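Local coordinates for phosphate ABC transporter, phosphate-binding protein (Clostridium perfringens, PDB 4Q8R) that probably binds phosphate with high affinity outside the membrane and hands it to an ABC transporter for uptake, at residues P16-E21 against I34-I39; L83-N88 against S183-D188; Q98-Y103 against V139-E144; A118-V123 against N168-I173. All blocks are in the same frame, centred on the assembly; numbering follows the deposited sequence. Where two conformers were deposited one is given.

Contact 1 of 4, residues P16-E21 against I34-I39; sequences PVMEAE and IEINQI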
loop_
_atom_site.group_PDB
_atom_site.type_symbol
_atom_site.label_atom_id
_atom_site.label_comp_id
_atom_site.label_asym_id
_atom_site.label_seq_id
_atom_site.Cartn_x
_atom_site.Cartn_y
_atom_site.Cartn_z
ATOM N N PRO A 16 -5.647 7.431 1.910
ATOM C CA PRO A 16 -6.683 8.081 1.107
ATOM C C PRO A 16 -8.060 7.503 1.459
ATOM O O PRO A 16 -9.011 8.273 1.690
ATOM C CB PRO A 16 -6.276 7.736 -0.326
ATOM C CG PRO A 16 -4.736 7.808 -0.226
ATOM C CD PRO A 16 -4.468 7.094 1.082
ATOM N N VAL A 17 -8.169 6.185 1.564
ATOM C CA VAL A 17 -9.496 5.599 1.882
ATOM C C VAL A 17 -9.957 5.882 3.286
ATOM O O VAL A 17 -11.147 6.141 3.525
ATOM C CB VAL A 17 -9.583 4.100 1.524
ATOM C CG1 VAL A 17 -8.793 3.171 2.440
ATOM C CG2 VAL A 17 -11.052 3.637 1.471
ATOM N N MET A 18 -9.050 5.837 4.252
ATOM C CA MET A 18 -9.427 6.181 5.578
ATOM C C MET A 18 -9.928 7.609 5.720
ATOM O O MET A 18 -10.937 7.880 6.463
ATOM C CB MET A 18 -8.211 5.969 6.540
ATOM C CG MET A 18 -8.644 5.884 8.020
ATOM S SD MET A 18 -9.717 4.459 8.401
ATOM C CE MET A 18 -8.734 3.081 8.034
ATOM N N GLU A 19 -9.302 8.565 5.005
ATOM C CA GLU A 19 -9.774 9.959 5.028
ATOM C C GLU A 19 -11.212 10.033 4.407
ATOM O O GLU A 19 -12.115 10.715 4.934
ATOM C CB GLU A 19 -8.880 10.901 4.219
ATOM C CG GLU A 19 -7.437 11.057 4.757
ATOM C CD GLU A 19 -6.558 11.937 3.854
ATOM O OE1 GLU A 19 -7.049 12.501 2.818
ATOM O OE2 GLU A 19 -5.386 12.080 4.204
ATOM N N ALA A 20 -11.420 9.321 3.314
ATOM C CA ALA A 20 -12.748 9.317 2.658
ATOM C C ALA A 20 -13.787 8.709 3.576
ATOM O O ALA A 20 -14.952 9.206 3.680
ATOM C CB ALA A 20 -12.659 8.548 1.348
ATOM N N GLU A 21 -13.419 7.636 4.240
ATOM C CA GLU A 21 -14.283 7.000 5.222
ATOM C C GLU A 21 -14.650 7.935 6.343
ATOM O O GLU A 21 -15.849 8.022 6.746
ATOM C CB GLU A 21 -13.701 5.691 5.773
ATOM C CG GLU A 21 -13.399 4.572 4.763
ATOM C CD GLU A 21 -14.635 3.827 4.233
ATOM O OE1 GLU A 21 -15.788 4.156 4.635
ATOM O OE2 GLU A 21 -14.430 2.928 3.386
ATOM N N ILE A 34 -12.423 11.720 13.889
ATOM C CA ILE A 34 -11.460 10.710 13.537
ATOM C C ILE A 34 -10.162 11.427 13.194
ATOM O O ILE A 34 -10.147 12.305 12.334
ATOM C CB ILE A 34 -11.854 9.901 12.261
ATOM C CG1 ILE A 34 -13.200 9.265 12.440
ATOM C CG2 ILE A 34 -10.846 8.818 11.979
ATOM C CD1 ILE A 34 -13.308 8.355 13.578
ATOM N N GLU A 35 -9.086 11.018 13.846
ATOM C CA GLU A 35 -7.731 11.655 13.672
ATOM C C GLU A 35 -6.842 10.623 12.953
ATOM O O GLU A 35 -6.628 9.551 13.472
ATOM C CB GLU A 35 -7.131 12.065 14.995
ATOM C CG GLU A 35 -7.934 13.164 15.700
ATOM C CD GLU A 35 -7.674 13.309 17.213
ATOM O OE1 GLU A 35 -8.312 14.183 17.824
ATOM O OE2 GLU A 35 -6.854 12.580 17.798
ATOM N N ILE A 36 -6.317 10.947 11.764
ATOM C CA ILE A 36 -5.583 10.029 10.951
ATOM C C ILE A 36 -4.169 10.561 10.733
ATOM O O ILE A 36 -4.013 11.672 10.208
ATOM C CB ILE A 36 -6.230 9.827 9.550
ATOM C CG1 ILE A 36 -7.677 9.330 9.720
ATOM C CG2 ILE A 36 -5.457 8.856 8.678
ATOM C CD1 ILE A 36 -8.566 9.610 8.544
ATOM N N ASN A 37 -3.149 9.788 11.129
ATOM C CA ASN A 37 -1.742 10.143 10.909
ATOM C C ASN A 37 -1.058 9.068 10.082
ATOM O O ASN A 37 -1.036 7.897 10.452
ATOM C CB ASN A 37 -1.109 10.226 12.282
ATOM C CG ASN A 37 0.238 10.857 12.242
ATOM O OD1 ASN A 37 0.628 11.514 11.251
ATOM N ND2 ASN A 37 1.002 10.632 13.307
ATOM N N GLN A 38 -0.575 9.428 8.908
ATOM C CA GLN A 38 -0.032 8.519 7.966
ATOM C C GLN A 38 1.492 8.449 8.166
ATOM O O GLN A 38 2.220 9.399 7.857
ATOM C CB GLN A 38 -0.284 8.988 6.539
ATOM C CG GLN A 38 -1.768 8.969 6.233
ATOM C CD GLN A 38 -2.088 9.395 4.851
ATOM O OE1 GLN A 38 -1.534 8.826 3.910
ATOM N NE2 GLN A 38 -3.021 10.319 4.697
ATOM N N ILE A 39 1.927 7.332 8.702
ATOM C CA ILE A 39 3.311 7.143 9.152
ATOM C C ILE A 39 3.908 5.816 8.705
ATOM O O ILE A 39 5.033 5.469 9.095
ATOM C CB ILE A 39 3.368 7.293 10.704
ATOM C CG1 ILE A 39 2.495 6.255 11.414
ATOM C CG2 ILE A 39 3.094 8.692 11.107
ATOM C CD1 ILE A 39 2.540 6.331 12.928
#
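Pro16, in the first turn of helix 15-28, barely touches strand 34-38: its CD comes to 4.4 Å from Gln38 OE1, while CB points away from the strand. The ring rests instead against Tyr177 and Glu240. Two residues on, Met18 directs its CB toward the strand. Its CG is swung anti to the backbone N (chi1 -162°) and lies 3.8 Å from Ile36 CD1, the two side chains crossing obliquely. Beyond CG the chain bends at both chi2 and chi3, which carries its end away from strand 34-38; the Met18 side chain also touches Ile8, Phe224 and Ile228. Ile36 is extended, so that CD1 rests on the helix backbone where Met18 passes into Glu19: it ends 3.6 Å from Met18 O and 3.7 Å from Glu19 CA, a methyl seated on main chain as well as on a side chain. Glu19, extended beyond CG, brings its carboxylate across to Gln38. Gln38 comes across it at about a right angle, also extended, and Gln38 NE2 stands 3.0 Å from Glu19 OE2. The carboxylate and amide planes are 67° apart and the angle is too poor for a hydrogen bond. The helix and strand run nearly antiparallel, at 169°, as expected where the helix of the beta-alpha-beta unit 6-10, 15-28, 34-38 packs on the unit's second strand. Chemically, the hold is mostly apolar, a single isoleucine tip against helix backbone and methionine, with a close polar pair at the more exposed side that probably adds electrostatic attraction without a directed bond.

Contact 2 of 4, residues L83-N88 against S183-D188; sequences LITHKN and SAVKVD. With ZN (zinc ion), chain E.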
loop_
_atom_site.group_PDB
_atom_site.type_symbol
_atom_site.label_atom_id
_atom_site.label_comp_id
_atom_site.label_asym_id
_atom_site.label_seq_id
_atom_site.Cartn_x
_atom_site.Cartn_y
_atom_site.Cartn_z
ATOM N N LEU A 83 3.412 -1.562 -10.083
ATOM C CA LEU A 83 4.800 -1.207 -10.411
ATOM C C LEU A 83 4.652 -0.059 -11.357
ATOM O O LEU A 83 4.149 -0.271 -12.521
ATOM C CB LEU A 83 5.517 -2.299 -11.177
ATOM C CG LEU A 83 6.231 -3.382 -10.432
ATOM C CD1 LEU A 83 7.336 -2.761 -9.650
ATOM C CD2 LEU A 83 5.271 -4.151 -9.572
ATOM N N ILE A 84 5.024 1.120 -10.914
ATOM C CA ILE A 84 4.833 2.320 -11.722
ATOM C C ILE A 84 6.114 2.782 -12.373
ATOM O O ILE A 84 7.203 2.744 -11.750
ATOM C CB ILE A 84 4.180 3.442 -10.921
ATOM C CG1 ILE A 84 4.909 3.751 -9.604
ATOM C CG2 ILE A 84 2.729 3.058 -10.634
ATOM C CD1 ILE A 84 4.542 5.097 -9.069
ATOM N N THR A 85 5.973 3.265 -13.608
ATOM C CA THR A 85 7.038 3.881 -14.332
ATOM C C THR A 85 6.613 5.298 -14.657
ATOM O O THR A 85 5.445 5.705 -14.504
ATOM C CB THR A 85 7.391 3.119 -15.616
ATOM O OG1 THR A 85 6.285 3.269 -16.527
ATOM C CG2 THR A 85 7.665 1.657 -15.411
ATOM N N HIS A 86 7.578 6.099 -15.069
ATOM C CA HIS A 86 7.261 7.366 -15.710
ATOM C C HIS A 86 6.356 7.119 -16.950
ATOM O O HIS A 86 6.431 6.097 -17.615
ATOM C CB HIS A 86 8.548 8.045 -16.140
ATOM C CG HIS A 86 8.456 9.500 -16.327
ATOM N ND1 HIS A 86 8.540 10.416 -15.297
ATOM C CD2 HIS A 86 8.285 10.230 -17.464
ATOM C CE1 HIS A 86 8.494 11.632 -15.789
ATOM N NE2 HIS A 86 8.280 11.543 -17.090
ATOM N N LYS A 87 5.555 8.119 -17.250
ATOM C CA LYS A 87 4.629 8.070 -18.332
ATOM C C LYS A 87 5.462 7.884 -19.626
ATOM O O LYS A 87 6.561 8.418 -19.751
ATOM C CB LYS A 87 3.798 9.380 -18.291
ATOM C CG LYS A 87 2.624 9.365 -19.161
ATOM C CD LYS A 87 1.515 8.487 -18.609
ATOM C CE LYS A 87 0.184 8.946 -19.201
ATOM N NZ LYS A 87 -0.859 8.003 -18.715
ATOM N N ASN A 88 4.978 7.097 -20.561
ATOM C CA ASN A 88 5.674 6.913 -21.848
ATOM C C ASN A 88 7.008 6.163 -21.847
ATOM O O ASN A 88 7.728 6.174 -22.809
ATOM C CB ASN A 88 5.814 8.275 -22.571
ATOM C CG ASN A 88 4.462 8.939 -22.792
ATOM O OD1 ASN A 88 3.479 8.258 -23.063
ATOM N ND2 ASN A 88 4.397 10.260 -22.631
ATOM N N SER A 183 2.510 5.412 -15.117
ATOM C CA SER A 183 2.087 4.210 -15.821
ATOM C C SER A 183 2.286 2.955 -14.992
ATOM O O SER A 183 3.427 2.634 -14.602
ATOM C CB SER A 183 2.885 4.070 -17.121
ATOM O OG SER A 183 2.512 5.126 -17.985
ATOM N N ALA A 184 1.223 2.225 -14.707
ATOM C CA ALA A 184 1.365 0.928 -14.038
ATOM C C ALA A 184 1.646 -0.125 -15.110
ATOM O O ALA A 184 0.904 -0.222 -16.071
ATOM C CB ALA A 184 0.105 0.567 -13.288
ATOM N N VAL A 185 2.715 -0.890 -14.979
ATOM C CA VAL A 185 3.040 -1.938 -15.915
ATOM C C VAL A 185 2.111 -3.129 -15.764
ATOM O O VAL A 185 1.587 -3.347 -14.691
ATOM C CB VAL A 185 4.527 -2.403 -15.820
ATOM C CG1 VAL A 185 5.481 -1.237 -15.965
ATOM C CG2 VAL A 185 4.793 -3.120 -14.515
ATOM N N LYS A 186 1.862 -3.882 -16.834
ATOM C CA LYS A 186 1.232 -5.189 -16.684
ATOM C C LYS A 186 2.217 -6.064 -15.939
ATOM O O LYS A 186 3.427 -5.908 -16.096
ATOM C CB LYS A 186 0.917 -5.832 -18.014
ATOM C CG LYS A 186 -0.141 -5.075 -18.766
ATOM C CD LYS A 186 -0.360 -5.690 -20.156
ATOM C CE LYS A 186 -1.285 -4.792 -20.949
ATOM N NZ LYS A 186 -1.393 -5.311 -22.339
ATOM N N VAL A 187 1.708 -6.994 -15.137
ATOM C CA VAL A 187 2.569 -7.962 -14.459
ATOM C C VAL A 187 2.228 -9.334 -15.009
ATOM O O VAL A 187 1.071 -9.770 -14.948
ATOM C CB VAL A 187 2.458 -7.866 -12.936
ATOM C CG1 VAL A 187 3.235 -9.019 -12.335
ATOM C CG2 VAL A 187 2.969 -6.496 -12.451
ATOM N N ASP A 188 3.189 -10.007 -15.614
ATOM C CA ASP A 188 3.010 -11.305 -16.197
ATOM C C ASP A 188 1.860 -11.184 -17.241
ATOM O O ASP A 188 0.975 -12.049 -17.343
ATOM C CB ASP A 188 2.664 -12.396 -15.133
ATOM C CG ASP A 188 3.890 -12.871 -14.240
ATOM O OD1 ASP A 188 5.058 -12.585 -14.450
ATOM O OD2 ASP A 188 3.701 -13.656 -13.287
HETATM ZN ZN ZN E . 8.340 13.077 -18.475
HETATM O O HOH W 1 1.639 -2.756 -12.020
HETATM O O HOH W 2 9.962 14.329 -17.706
HETATM O O HOH W 3 9.231 12.647 -20.182
#
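Ser183 O is held by one strong bond and one weaker contact: Thr85 N donates to it at 2.8 Å, lying in the carbonyl plane, and Ile84 CA adds a CH...O approach at 3.2 Å. Thr85 repays the bond through its own carbonyl, with Ser183 N 3.0 Å from Thr85 O and the donor above the carbonyl plane. Two residues along each strand, Val185 N donates a hydrogen bond to Leu83 O at 2.9 Å, almost on the C=O axis. Water 1 extends the ladder, accepting from Leu83 N and donating to Val185 O.

Val185 packs with both branches: CG2 touches Leu83 CB at 3.5 Å, while CG1 meets Thr85 CG2 at 3.7 Å, the two side chains crossing at about a right angle. Beyond Thr85, the CB of His86 points away from segment 183-188, with CG anti to the backbone N (chi1 -158°). His86 NE2 binds a zinc ion at 2.1 Å together with waters 2 and 3, and ND1 is fixed by Val163 O. Thr85 with Ser183 and Ile84 with Ala184 thus form successive hydrogen-bonded and non-hydrogen-bonded pairs of an antiparallel strand pairing within the mixed sheet of a periplasmic binding protein fold.

Contact 3 of 4, residues Q98-Y103 against V139-E144; sequences QIKDIY and VGFKAE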
loop_
_atom_site.group_PDB
_atom_site.type_symbol
_atom_site.label_atom_id
_atom_site.label_comp_id
_atom_site.label_asym_id
_atom_site.label_seq_id
_atom_site.Cartn_x
_atom_site.Cartn_y
_atom_site.Cartn_z
ATOM N N GLN A 98 11.467 -10.674 -13.791
ATOM C CA GLN A 98 12.111 -9.432 -14.269
ATOM C C GLN A 98 12.123 -8.374 -13.172
ATOM O O GLN A 98 13.124 -7.671 -12.954
ATOM C CB GLN A 98 11.446 -8.871 -15.506
ATOM C CG GLN A 98 11.766 -9.679 -16.741
ATOM C CD GLN A 98 10.981 -9.186 -17.939
ATOM O OE1 GLN A 98 9.782 -9.056 -17.840
ATOM N NE2 GLN A 98 11.634 -9.029 -19.055
ATOM N N ILE A 99 11.005 -8.232 -12.430
ATOM C CA ILE A 99 10.916 -7.233 -11.386
ATOM C C ILE A 99 11.983 -7.541 -10.277
ATOM O O ILE A 99 12.648 -6.642 -9.779
ATOM C CB ILE A 99 9.477 -7.149 -10.819
ATOM C CG1 ILE A 99 8.568 -6.641 -11.903
ATOM C CG2 ILE A 99 9.398 -6.190 -9.632
ATOM C CD1 ILE A 99 7.100 -6.954 -11.680
ATOM N N LYS A 100 12.074 -8.818 -9.936
ATOM C CA LYS A 100 13.061 -9.249 -8.930
ATOM C C LYS A 100 14.439 -8.850 -9.417
ATOM O O LYS A 100 15.251 -8.331 -8.639
ATOM C CB LYS A 100 13.016 -10.715 -8.692
ATOM C CG LYS A 100 13.919 -11.259 -7.542
ATOM C CD LYS A 100 13.798 -12.755 -7.419
ATOM C CE LYS A 100 14.971 -13.289 -6.666
ATOM N NZ LYS A 100 14.787 -14.699 -6.301
ATOM N N ASP A 101 14.751 -9.162 -10.662
ATOM C CA ASP A 101 16.065 -8.819 -11.237
ATOM C C ASP A 101 16.368 -7.348 -11.202
ATOM O O ASP A 101 17.513 -6.953 -10.937
ATOM C CB ASP A 101 16.134 -9.292 -12.689
ATOM C CG ASP A 101 16.254 -10.776 -12.834
ATOM O OD1 ASP A 101 16.419 -11.541 -11.827
ATOM O OD2 ASP A 101 16.253 -11.225 -13.995
ATOM N N ILE A 102 15.382 -6.488 -11.438
ATOM C CA ILE A 102 15.565 -5.074 -11.269
ATOM C C ILE A 102 15.862 -4.692 -9.823
ATOM O O ILE A 102 16.827 -3.957 -9.527
ATOM C CB ILE A 102 14.298 -4.286 -11.741
ATOM C CG1 ILE A 102 14.070 -4.519 -13.273
ATOM C CG2 ILE A 102 14.400 -2.805 -11.467
ATOM C CD1 ILE A 102 12.660 -4.145 -13.635
ATOM N N TYR A 103 15.054 -5.172 -8.907
ATOM C CA TYR A 103 15.168 -4.745 -7.500
ATOM C C TYR A 103 16.402 -5.324 -6.811
ATOM O O TYR A 103 16.859 -4.761 -5.827
ATOM C CB TYR A 103 13.864 -4.989 -6.741
ATOM C CG TYR A 103 12.980 -3.796 -6.879
ATOM C CD1 TYR A 103 12.160 -3.645 -8.043
ATOM C CD2 TYR A 103 12.919 -2.815 -5.950
ATOM C CE1 TYR A 103 11.463 -2.499 -8.216
ATOM C CE2 TYR A 103 12.194 -1.665 -6.108
ATOM C CZ TYR A 103 11.474 -1.493 -7.282
ATOM O OH TYR A 103 10.747 -0.350 -7.498
ATOM N N VAL A 139 7.359 -10.650 -4.918
ATOM C CA VAL A 139 8.426 -10.623 -5.960
ATOM C C VAL A 139 9.490 -11.659 -5.643
ATOM O O VAL A 139 10.008 -12.310 -6.547
ATOM C CB VAL A 139 8.977 -9.203 -6.128
ATOM C CG1 VAL A 139 10.193 -9.156 -7.076
ATOM C CG2 VAL A 139 7.842 -8.286 -6.626
ATOM N N GLY A 140 9.783 -11.832 -4.352
ATOM C CA GLY A 140 10.623 -12.922 -3.934
ATOM C C GLY A 140 12.066 -12.592 -3.620
ATOM O O GLY A 140 12.982 -13.305 -4.028
ATOM N N PHE A 141 12.265 -11.484 -2.959
ATOM C CA PHE A 141 13.589 -11.087 -2.476
ATOM C C PHE A 141 13.508 -10.583 -1.050
ATOM O O PHE A 141 12.489 -10.096 -0.615
ATOM C CB PHE A 141 14.346 -10.103 -3.434
ATOM C CG PHE A 141 13.771 -8.749 -3.520
ATOM C CD1 PHE A 141 12.590 -8.497 -4.349
ATOM C CD2 PHE A 141 14.292 -7.694 -2.828
ATOM C CE1 PHE A 141 12.048 -7.250 -4.428
ATOM C CE2 PHE A 141 13.724 -6.428 -2.897
ATOM C CZ PHE A 141 12.587 -6.199 -3.726
ATOM N N LYS A 142 14.644 -10.687 -0.381
ATOM C CA LYS A 142 14.828 -10.207 0.971
ATOM C C LYS A 142 15.382 -8.798 0.997
ATOM O O LYS A 142 16.006 -8.356 0.053
ATOM C CB LYS A 142 15.725 -11.210 1.743
ATOM C CG LYS A 142 15.063 -12.588 1.925
ATOM C CD LYS A 142 13.579 -12.459 2.356
ATOM C CE LYS A 142 12.921 -13.702 2.984
ATOM N NZ LYS A 142 12.571 -14.716 1.961
ATOM N N ALA A 143 15.174 -8.102 2.102
ATOM C CA ALA A 143 15.701 -6.774 2.288
ATOM C C ALA A 143 17.201 -6.784 2.005
ATOM O O ALA A 143 17.715 -5.861 1.363
ATOM C CB ALA A 143 15.381 -6.290 3.708
ATOM N N GLU A 144 17.889 -7.866 2.384
ATOM C CA GLU A 144 19.373 -8.020 2.185
ATOM C C GLU A 144 19.755 -7.961 0.753
ATOM O O GLU A 144 20.846 -7.523 0.437
ATOM C CB GLU A 144 19.909 -9.337 2.788
ATOM C CG GLU A 144 19.876 -9.328 4.297
ATOM C CD GLU A 144 18.513 -9.600 5.036
ATOM O OE1 GLU A 144 17.288 -9.646 4.493
ATOM O OE2 GLU A 144 18.745 -9.740 6.257
HETATM O O HOH W 4 12.708 -15.910 -5.257
#
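Two aromatic side chains and a valine set the geometry. Phe141, its CG in the crowded position between backbone N and carbonyl carbon (chi1 69°), thrusts its ring tip at the root of Tyr103: Phe141 CZ is 3.5 Å from Tyr103 CB. The two side chains cross obliquely, so this is tip against stem and not a ring stack. Val139 CG1 lies at the edge of the Phe141 ring, in its plane. The same methyl, anti to the backbone N (chi1 173°), presses on the helix backbone 3.4 Å from Lys100 CA, while its sister CG2 reaches Ile99 CG2 at 4.0 Å, crossing that side chain at about a right angle.

Lys100 lies fully extended alongside the turn that follows Val139. Its CE passes 3.3 Å from Gly140 O, and NZ makes only a weak hydrogen bond to that oxygen, at 3.2 Å. Water 4 strengthens the link by accepting from Lys100 NZ at 2.6 Å and donating to Gly140 O at 2.9 Å. Gly140, with positive phi, is where the chain leaves helix 130-139.

The contact therefore fastens the end of helix 130-139 to the flank of helix 96-103. Phe135 of helix 130-139 touches Ile99 and Phe141 and meets the Tyr103 ring edge-to-face; on strand 121-125, Tyr103 lies against Val122 and hydrogen-bonds to Val123.

Contact 4 of 4, residues A118-V123 against N168-I173; sequences APIVVV and NAIGYI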
loop_
_atom_site.group_PDB
_atom_site.type_symbol
_atom_site.label_atom_id
_atom_site.label_comp_id
_atom_site.label_asym_id
_atom_site.label_seq_id
_atom_site.Cartn_x
_atom_site.Cartn_y
_atom_site.Cartn_z
ATOM N N ALA A 118 19.101 3.323 -21.050
ATOM C CA ALA A 118 19.138 4.252 -19.940
ATOM C C ALA A 118 19.233 3.472 -18.644
ATOM O O ALA A 118 18.626 2.417 -18.520
ATOM C CB ALA A 118 17.921 5.104 -19.906
ATOM N N PRO A 119 19.984 3.992 -17.687
ATOM C CA PRO A 119 20.017 3.307 -16.346
ATOM C C PRO A 119 18.628 3.295 -15.700
ATOM O O PRO A 119 17.892 4.268 -15.783
ATOM C CB PRO A 119 20.980 4.164 -15.528
ATOM C CG PRO A 119 21.074 5.457 -16.224
ATOM C CD PRO A 119 20.736 5.263 -17.676
ATOM N N ILE A 120 18.316 2.248 -14.982
ATOM C CA ILE A 120 17.104 2.169 -14.223
ATOM C C ILE A 120 17.322 2.850 -12.879
ATOM O O ILE A 120 18.342 2.584 -12.218
ATOM C CB ILE A 120 16.659 0.702 -13.996
ATOM C CG1 ILE A 120 16.481 -0.056 -15.305
ATOM C CG2 ILE A 120 15.394 0.622 -13.105
ATOM C CD1 ILE A 120 16.247 -1.513 -15.177
ATOM N N VAL A 121 16.417 3.747 -12.489
ATOM C CA VAL A 121 16.471 4.383 -11.193
ATOM C C VAL A 121 15.468 3.581 -10.362
ATOM O O VAL A 121 14.232 3.768 -10.466
ATOM C CB VAL A 121 16.170 5.890 -11.257
ATOM C CG1 VAL A 121 16.065 6.525 -9.854
ATOM C CG2 VAL A 121 17.226 6.607 -12.122
ATOM N N VAL A 122 15.979 2.710 -9.537
ATOM C CA VAL A 122 15.167 1.822 -8.685
ATOM C C VAL A 122 14.731 2.585 -7.450
ATOM O O VAL A 122 15.564 3.153 -6.727
ATOM C CB VAL A 122 15.944 0.528 -8.286
ATOM C CG1 VAL A 122 15.118 -0.338 -7.395
ATOM C CG2 VAL A 122 16.390 -0.246 -9.485
ATOM N N VAL A 123 13.425 2.592 -7.181
ATOM C CA VAL A 123 12.877 3.261 -6.032
ATOM C C VAL A 123 12.164 2.266 -5.130
ATOM O O VAL A 123 11.290 1.522 -5.566
ATOM C CB VAL A 123 11.944 4.482 -6.374
ATOM C CG1 VAL A 123 11.665 5.319 -5.155
ATOM C CG2 VAL A 123 12.540 5.332 -7.486
ATOM N N ASN A 168 13.471 7.623 -15.894
ATOM C CA ASN A 168 13.998 6.318 -15.811
ATOM C C ASN A 168 13.675 5.565 -14.534
ATOM O O ASN A 168 14.233 4.523 -14.313
ATOM C CB ASN A 168 15.489 6.390 -16.007
ATOM C CG ASN A 168 15.815 6.876 -17.403
ATOM O OD1 ASN A 168 15.235 6.390 -18.360
ATOM N ND2 ASN A 168 16.715 7.793 -17.514
ATOM N N ALA A 169 12.799 6.136 -13.709
ATOM C CA ALA A 169 12.485 5.529 -12.435
ATOM C C ALA A 169 11.448 4.395 -12.523
ATOM O O ALA A 169 10.551 4.356 -13.414
ATOM C CB ALA A 169 11.987 6.600 -11.526
ATOM N N ILE A 170 11.466 3.531 -11.520
ATOM C CA ILE A 170 10.472 2.519 -11.316
ATOM C C ILE A 170 10.223 2.486 -9.796
ATOM O O ILE A 170 11.188 2.574 -8.970
ATOM C CB ILE A 170 10.883 1.171 -11.879
ATOM C CG1 ILE A 170 9.750 0.171 -11.755
ATOM C CG2 ILE A 170 12.199 0.596 -11.226
ATOM C CD1 ILE A 170 9.937 -1.123 -12.514
ATOM N N GLY A 171 8.947 2.389 -9.393
ATOM C CA GLY A 171 8.597 2.252 -7.970
ATOM C C GLY A 171 7.380 1.384 -7.828
ATOM O O GLY A 171 6.846 0.905 -8.802
ATOM N N TYR A 172 6.936 1.179 -6.581
ATOM C CA TYR A 172 5.734 0.401 -6.314
ATOM C C TYR A 172 4.850 1.168 -5.362
ATOM O O TYR A 172 5.287 1.862 -4.478
ATOM C CB TYR A 172 6.086 -0.981 -5.802
ATOM C CG TYR A 172 7.073 -0.985 -4.626
ATOM C CD1 TYR A 172 6.661 -0.670 -3.318
ATOM C CD2 TYR A 172 8.415 -1.347 -4.821
ATOM C CE1 TYR A 172 7.567 -0.737 -2.255
ATOM C CE2 TYR A 172 9.303 -1.353 -3.771
ATOM C CZ TYR A 172 8.879 -1.046 -2.526
ATOM O OH TYR A 172 9.753 -1.085 -1.458
ATOM N N ILE A 173 3.553 1.020 -5.572
ATOM C CA ILE A 173 2.591 1.823 -4.859
ATOM C C ILE A 173 1.216 1.211 -4.926
ATOM O O ILE A 173 0.881 0.522 -5.879
ATOM C CB ILE A 173 2.567 3.209 -5.488
ATOM C CG1 ILE A 173 1.984 4.248 -4.571
ATOM C CG2 ILE A 173 1.819 3.223 -6.858
ATOM C CD1 ILE A 173 2.209 5.649 -5.028
#
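The ring of Tyr172 stacks with that of Phe135, and its hydroxyl is hydrogen-bonded to Arg125 N. Obliquely to the same ring, Val123 O comes to 3.9 Å from Tyr172 CE2. The other flat group, the Asn168 amide, has its OD1 3.4 Å from Ala118 CB, a methyl rather than a polar partner. Asn168 CB sits 3.2 Å from Pro119 O, a buried carbonyl with no partner.

Strands 121-125 and 169-174 run as parallel neighbours in the mixed sheet of this binding-protein fold. Val121 N donates to Asn168 O at 2.9 Å, nearly straight (178°) although well above the carbonyl plane; Trp110 NE1 grips that oxygen too. Ile170 N returns the bond to Val121 O, and Val123 N then takes Ile170 O at 2.9 Å, nearly along its C=O axis but more bent at the hydrogen (137°). On one face Ile120 CG2 and Ile170 CG2 touch at 3.7 Å, side by side; on the other, Ala169 CB meets Val121 and Val123. Backbone bonds thus supply direction and register, methyl contacts add apolar packing on both faces, to which helices 96-103 and 156-164 contribute, and the unpaired Pro119 O is a probable small polar cost.

Contact 1 stands apart, its centre 27 to 30 Å from the others and on the opposite side of the chain's centre, consistent with the two-lobed architecture of this superfamily, in which phosphate would probably bind between lobes. Contacts 2, 3 and 4 touch one another and probably belong to the other lobe. Contacts 2 and 4, with centres 10 Å apart, are joined sheet-wise, Ile84 N lying 2.8 Å from Gly171 O. Contact 3 packs on both: Ile99 CD1 meets Leu83 CG at 3.9 Å, and Tyr103 OH reaches Val123 O at 2.7 Å. Zinc touches contact 2 directly through His86, whereas the Pro16 side chain of contact 1 is about 8 Å from a different zinc ion.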